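Local structure of cytidine deaminase (Mycobacterium tuberculosis, 4WIG) at the interface of chains A and B. The protein catalyses the zinc-dependent hydrolytic deamination of cytidine and 2'-deoxycytidine to uridine and 2'-deoxyuridine, recycling pyrimidine nucleosides as a homotetramer. Sequence-based numbering; all coordinates share one arbitrary frame. Chains: chain A/B, Cytidine deaminase.

The interface of chains A and B. Residues chain A 59-60, 62-63, 66, 95; chain B 46, 55, 60, 63.
A:Ala60 and B:Cys63 meet across the two-fold axis, as do A:Cys63 and B:Ala60. All four lie on helix 57-67 of their own chain, so the two copies of this helix pack against each other. The thiol sulfur SG of B:Cys63 sits 3.5 Å from the methyl CB of A:Ala60. In the twin contact, SG of A:Cys63 lies 3.6 Å from CB of B:Ala60. Each sulfur also lies near the alanine CA, so it rests against the small residue rather than touching only its methyl tip. In both cysteines SG is anti to the carbonyl carbon (chi1 -68° in A:Cys63, -65° in B:Cys63), which sets each sulfur against the partner's alanine. The two cysteines form no disulfide with each other. SG of A:Cys63 makes a weak hydrogen bond to the carbonyl O of A:Cys59, one turn earlier in its helix.

B:Leu55 has the largest buried area of the patch, 73 Å². Its forked end enters between side chains of chain A. Branch CD2 touches CB of A:Cys59 at 3.7 Å. Branch CD1 turns to SG of A:Cys63, 3.9 Å away, and also approaches the carbonyl O of A:Cys59. A:Val95, on helix 90-100, is a more distant neighbour of CD1.

A:Val62 and B:Val46 make a further apolar contact. Their CG1 methyls meet at 3.7 Å, with the side chains crossing obliquely. The ring carbon CD2 of A:His66 lies 4.2 Å from both methyls of B:Val46, which sit off the imidazole plane on the same side. This contact is loose.

No polar pair links the chains in this patch; it is held by close apolar fit. It forms part of a subunit interface of the homotetramer. The centre of the patch is about 6 Å from A:Glu58, the catalytic proton donor. B:Val46 lies in the segment expected, from related deaminases, to bind the substrate. Subunit pairing may therefore help to position the active-site elements.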
# COMPACT_ATOMS: atom_id res chain seq x y z
N CYS A 59 0.00 -11.64 -1.21
CA CYS A 59 -1.27 -10.95 -1.03
C CYS A 59 -2.34 -11.49 -1.97
O CYS A 59 -3.49 -11.62 -1.57
CB CYS A 59 -1.13 -9.44 -1.22
SG CYS A 59 -0.19 -8.69 0.14
N ALA A 60 -1.96 -11.78 -3.21
CA ALA A 60 -2.87 -12.41 -4.17
C ALA A 60 -3.38 -13.77 -3.63
O ALA A 60 -4.55 -14.10 -3.80
CB ALA A 60 -2.20 -12.57 -5.53
N VAL A 62 -3.87 -14.52 -0.49
CA VAL A 62 -4.83 -14.19 0.54
C VAL A 62 -6.16 -13.73 -0.07
O VAL A 62 -7.21 -14.10 0.42
CB VAL A 62 -4.27 -13.12 1.50
CG1 VAL A 62 -5.36 -12.50 2.37
CG2 VAL A 62 -3.17 -13.75 2.35
N CYS A 63 -6.11 -12.96 -1.16
CA CYS A 63 -7.33 -12.64 -1.90
C CYS A 63 -8.04 -13.91 -2.38
O CYS A 63 -9.27 -14.04 -2.22
CB CYS A 63 -7.01 -11.72 -3.07
SG CYS A 63 -6.48 -10.07 -2.57
N HIS A 66 -9.93 -15.90 0.36
CA HIS A 66 -11.24 -15.38 0.74
C HIS A 66 -12.25 -15.31 -0.39
O HIS A 66 -13.42 -15.05 -0.15
CB HIS A 66 -11.07 -14.06 1.48
CG HIS A 66 -10.43 -14.26 2.82
ND1 HIS A 66 -11.03 -14.99 3.81
CD2 HIS A 66 -9.20 -13.92 3.28
CE1 HIS A 66 -10.23 -15.05 4.86
NE2 HIS A 66 -9.11 -14.42 4.56
N VAL A 95 0.61 -9.57 6.37
CA VAL A 95 -0.65 -10.01 5.77
C VAL A 95 -0.87 -11.52 6.00
O VAL A 95 -1.95 -11.93 6.43
CB VAL A 95 -0.73 -9.65 4.26
CG1 VAL A 95 -1.96 -10.28 3.62
CG2 VAL A 95 -0.77 -8.14 4.07
N VAL B 46 -10.07 -7.45 2.22
CA VAL B 46 -9.41 -8.21 3.26
C VAL B 46 -8.71 -7.25 4.20
O VAL B 46 -7.65 -6.70 3.88
CB VAL B 46 -8.40 -9.21 2.69
CG1 VAL B 46 -7.79 -10.04 3.82
CG2 VAL B 46 -9.05 -10.10 1.65
N LEU B 55 -6.44 -5.07 1.77
CA LEU B 55 -6.56 -5.31 0.34
C LEU B 55 -7.98 -4.96 -0.11
O LEU B 55 -8.96 -5.37 0.53
CB LEU B 55 -6.21 -6.79 0.03
CG LEU B 55 -4.77 -7.23 0.37
CD1 LEU B 55 -4.70 -8.71 0.67
CD2 LEU B 55 -3.78 -6.90 -0.73
N ALA B 60 -8.22 -7.40 -5.47
CA ALA B 60 -8.43 -8.84 -5.47
C ALA B 60 -8.91 -9.33 -6.86
O ALA B 60 -8.47 -10.37 -7.35
CB ALA B 60 -9.42 -9.22 -4.39
N CYS B 63 -5.88 -9.52 -9.06
CA CYS B 63 -5.14 -10.75 -8.75
C CYS B 63 -5.79 -11.98 -9.41
O CYS B 63 -5.09 -12.80 -10.01
CB CYS B 63 -5.03 -10.97 -7.23
SG CYS B 63 -4.04 -9.71 -6.39